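Local coordinates for uncharacterized protein (Exiguobacterium sibiricum, PDB 3B77), which is of unknown function but belongs to the bacterial proteins that carry a pleckstrin homology domain, and probably oligomerises through a helical C-terminal region, at residues 116-121 and 185-190. Sequence-based numbering, arbitrary orientation.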
ATOM      1  N   LYS A 116     -32.788  45.303  16.543  1.00 59.53           N
ATOM      2  CA  LYS A 116     -33.507  44.061  16.266  1.00 60.47           C
ATOM      3  C   LYS A 116     -33.262  43.563  14.861  1.00 58.39           C
ATOM      4  O   LYS A 116     -33.000  42.392  14.680  1.00 59.12           O
ATOM      5  CB  LYS A 116     -35.013  44.217  16.499  1.00 61.12           C
ATOM      6  CG  LYS A 116     -35.454  44.455  17.962  1.00 63.13           C
ATOM      7  CD  LYS A 116     -37.002  44.465  18.024  1.00 64.82           C
ATOM      8  CE  LYS A 116     -37.596  45.016  19.301  1.00 66.28           C
ATOM      9  NZ  LYS A 116     -39.122  44.896  19.299  1.00 67.18           N
ATOM     10  N   ALA A 117     -33.349  44.456  13.880  1.00 58.17           N
ATOM     11  CA  ALA A 117     -33.154  44.112  12.448  1.00 58.16           C
ATOM     12  C   ALA A 117     -31.789  43.485  12.182  1.00 57.13           C
ATOM     13  O   ALA A 117     -31.698  42.404  11.599  1.00 58.40           O
ATOM     14  CB  ALA A 117     -33.338  45.362  11.545  1.00 56.57           C
ATOM     15  N   LEU A 118     -30.737  44.170  12.628  1.00 56.12           N
ATOM     16  CA  LEU A 118     -29.360  43.699  12.453  1.00 54.86           C
ATOM     17  C   LEU A 118     -29.118  42.338  13.122  1.00 54.86           C
ATOM     18  O   LEU A 118     -28.463  41.445  12.554  1.00 56.33           O
ATOM     19  CB  LEU A 118     -28.385  44.745  12.993  1.00 54.50           C
ATOM     20  CG  LEU A 118     -28.320  46.041  12.178  1.00 54.29           C
ATOM     21  CD1 LEU A 118     -27.287  47.013  12.777  1.00 53.64           C
ATOM     22  CD2 LEU A 118     -28.005  45.703  10.700  1.00 51.66           C
ATOM     23  N   LEU A 119     -29.681  42.173  14.312  1.00 54.46           N
ATOM     24  CA  LEU A 119     -29.611  40.926  15.086  1.00 53.73           C
ATOM     25  C   LEU A 119     -30.233  39.760  14.270  1.00 53.91           C
ATOM     26  O   LEU A 119     -29.696  38.661  14.196  1.00 55.42           O
ATOM     27  CB  LEU A 119     -30.373  41.164  16.394  1.00 53.30           C
ATOM     28  CG  LEU A 119     -30.030  40.640  17.782  1.00 53.66           C
ATOM     29  CD1 LEU A 119     -28.578  40.866  18.194  1.00 53.26           C
ATOM     30  CD2 LEU A 119     -30.976  41.373  18.768  1.00 53.24           C
ATOM     31  N   ALA A 120     -31.358  40.035  13.630  1.00 54.47           N
ATOM     32  CA  ALA A 120     -32.057  39.069  12.811  1.00 54.62           C
ATOM     33  C   ALA A 120     -31.258  38.745  11.549  1.00 55.34           C
ATOM     34  O   ALA A 120     -31.173  37.586  11.140  1.00 57.53           O
ATOM     35  CB  ALA A 120     -33.424  39.619  12.453  1.00 53.54           C
ATOM     36  N   ILE A 121     -30.656  39.764  10.943  1.00 55.46           N
ATOM     37  CA  ILE A 121     -29.806  39.558   9.749  1.00 55.08           C
ATOM     38  C   ILE A 121     -28.599  38.689  10.111  1.00 54.91           C
ATOM     39  O   ILE A 121     -28.330  37.708   9.441  1.00 54.93           O
ATOM     40  CB  ILE A 121     -29.324  40.916   9.134  1.00 54.39           C
ATOM     41  CG1 ILE A 121     -30.516  41.729   8.613  1.00 54.12           C
ATOM     42  CG2 ILE A 121     -28.320  40.686   7.985  1.00 54.48           C
ATOM     43  CD1 ILE A 121     -30.133  43.139   8.188  1.00 53.62           C
ATOM     44  N   SER A 185     -36.889  42.498   3.853  1.00 61.40           N
ATOM     45  CA  SER A 185     -37.992  42.005   4.662  1.00 61.82           C
ATOM     46  C   SER A 185     -37.635  42.021   6.132  1.00 62.50           C
ATOM     47  O   SER A 185     -38.506  42.139   6.987  1.00 63.24           O
ATOM     48  CB  SER A 185     -38.406  40.605   4.228  1.00 61.37           C
ATOM     49  OG  SER A 185     -37.300  39.727   4.191  1.00 63.56           O
ATOM     50  N   PHE A 186     -36.350  41.935   6.432  1.00 63.03           N
ATOM     51  CA  PHE A 186     -35.911  42.020   7.813  1.00 63.80           C
ATOM     52  C   PHE A 186     -36.043  43.438   8.396  1.00 63.30           C
ATOM     53  O   PHE A 186     -36.388  43.592   9.555  1.00 63.51           O
ATOM     54  CB  PHE A 186     -34.479  41.509   7.957  1.00 64.78           C
ATOM     55  CG  PHE A 186     -34.356  40.045   7.739  1.00 65.03           C
ATOM     56  CD1 PHE A 186     -34.387  39.520   6.474  1.00 65.87           C
ATOM     57  CD2 PHE A 186     -34.237  39.188   8.799  1.00 66.21           C
ATOM     58  CE1 PHE A 186     -34.288  38.166   6.285  1.00 65.70           C
ATOM     59  CE2 PHE A 186     -34.137  37.838   8.599  1.00 64.95           C
ATOM     60  CZ  PHE A 186     -34.168  37.332   7.352  1.00 64.56           C
ATOM     61  N   TYR A 187     -35.744  44.463   7.608  1.00 63.16           N
ATOM     62  CA  TYR A 187     -35.963  45.835   8.048  1.00 62.61           C
ATOM     63  C   TYR A 187     -37.455  46.143   8.026  1.00 65.30           C
ATOM     64  O   TYR A 187     -37.973  46.819   8.896  1.00 65.94           O
ATOM     65  CB  TYR A 187     -35.237  46.816   7.151  1.00 60.37           C
ATOM     66  CG  TYR A 187     -33.741  46.775   7.270  1.00 58.21           C
ATOM     67  CD1 TYR A 187     -33.117  47.267   8.403  1.00 57.96           C
ATOM     68  CD2 TYR A 187     -32.950  46.271   6.258  1.00 56.14           C
ATOM     69  CE1 TYR A 187     -31.754  47.238   8.545  1.00 57.17           C
ATOM     70  CE2 TYR A 187     -31.565  46.251   6.384  1.00 55.66           C
ATOM     71  CZ  TYR A 187     -30.968  46.732   7.538  1.00 56.58           C
ATOM     72  OH  TYR A 187     -29.580  46.708   7.720  1.00 55.62           O
ATOM     73  N   GLU A 188     -38.146  45.638   7.018  1.00 69.42           N
ATOM     74  CA  GLU A 188     -39.588  45.824   6.886  1.00 72.60           C
ATOM     75  C   GLU A 188     -40.304  45.308   8.122  1.00 72.45           C
ATOM     76  O   GLU A 188     -41.223  45.942   8.604  1.00 73.32           O
ATOM     77  CB  GLU A 188     -40.089  45.081   5.642  1.00 75.20           C
ATOM     78  CG  GLU A 188     -41.166  45.800   4.838  1.00 81.21           C
ATOM     79  CD  GLU A 188     -41.031  45.548   3.316  1.00 86.63           C
ATOM     80  OE1 GLU A 188     -40.428  44.519   2.891  1.00 91.58           O
ATOM     81  OE2 GLU A 188     -41.512  46.407   2.545  1.00 92.47           O
ATOM     82  N   LYS A 189     -39.861  44.169   8.639  1.00 73.57           N
ATOM     83  CA  LYS A 189     -40.501  43.515   9.781  1.00 74.65           C
ATOM     84  C   LYS A 189     -40.370  44.284  11.092  1.00 75.71           C
ATOM     85  O   LYS A 189     -41.313  44.322  11.883  1.00 74.81           O
ATOM     86  CB  LYS A 189     -39.900  42.127   9.952  1.00 74.80           C
ATOM     87  CG  LYS A 189     -40.511  41.226  11.030  1.00 75.25           C
ATOM     88  CD  LYS A 189     -39.660  39.983  11.123  1.00 77.10           C
ATOM     89  CE  LYS A 189     -40.298  38.859  11.859  1.00 78.70           C
ATOM     90  NZ  LYS A 189     -40.977  37.907  10.943  1.00 80.24           N
ATOM     91  N   TYR A 190     -39.209  44.900  11.301  1.00 77.71           N
ATOM     92  CA  TYR A 190     -38.905  45.586  12.557  1.00 79.75           C
ATOM     93  C   TYR A 190     -38.970  47.108  12.528  1.00 82.22           C
ATOM     94  O   TYR A 190     -39.101  47.718  13.583  1.00 82.14           O
ATOM     95  CB  TYR A 190     -37.520  45.187  13.069  1.00 79.56           C
ATOM     96  CG  TYR A 190     -37.402  43.734  13.443  1.00 79.57           C
ATOM     97  CD1 TYR A 190     -38.052  43.232  14.576  1.00 78.82           C
ATOM     98  CD2 TYR A 190     -36.634  42.857  12.679  1.00 79.29           C
ATOM     99  CE1 TYR A 190     -37.957  41.906  14.927  1.00 78.35           C
ATOM    100  CE2 TYR A 190     -36.536  41.533  13.020  1.00 79.64           C
ATOM    101  CZ  TYR A 190     -37.198  41.062  14.159  1.00 79.29           C
ATOM    102  OH  TYR A 190     -37.110  39.743  14.528  1.00 79.81           O
TER
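Tyr190 lies against Lys116 with one ring face turned to the lysine's aliphatic root: Lys116 CB stands 4.0 Å from the Tyr190 ring centroid, 21° off the ring normal, a CH-pi contact displaced toward the rim. The two side chains cross at about a right angle, and the extended lysine chain brings Lys116 CD to 3.8 Å from Tyr190 CD1. At the far rim of the ring, Tyr190 CE2 meets Ala120 CB at 3.7 Å. Ala120 CB also lies at the edge of the Phe186 ring, near its plane, 3.8 Å from Phe186 CD2. Tyr187 CG is set anti to the carbonyl carbon, beside the backbone N (chi1 -69°); from there the ring has Tyr187 CD1 3.7 Å from Ala117 CB, while Ile121 CD1 approaches Tyr187 CZ at 3.7 Å, the isoleucine crossing it at about a right angle. The Tyr187 hydroxyl, close to Leu118 CD2, is hydrogen-bonded to Tyr68. Replacing Tyr190 with an alanine would probably open a gap beside Ala120 and leave the Lys116 methylenes without their aromatic cover. Small Ala117 and Ala120 meet three aromatic rings where the segment axes approach to 8.8 Å at 143°, roughly antiparallel but clearly inclined. Helix 108-146, whose Leu118 and Ile121 touch strand 73-79, is consistent with the C-terminal helix of a PH-domain fold; helix 184-191 packs on it as an addition.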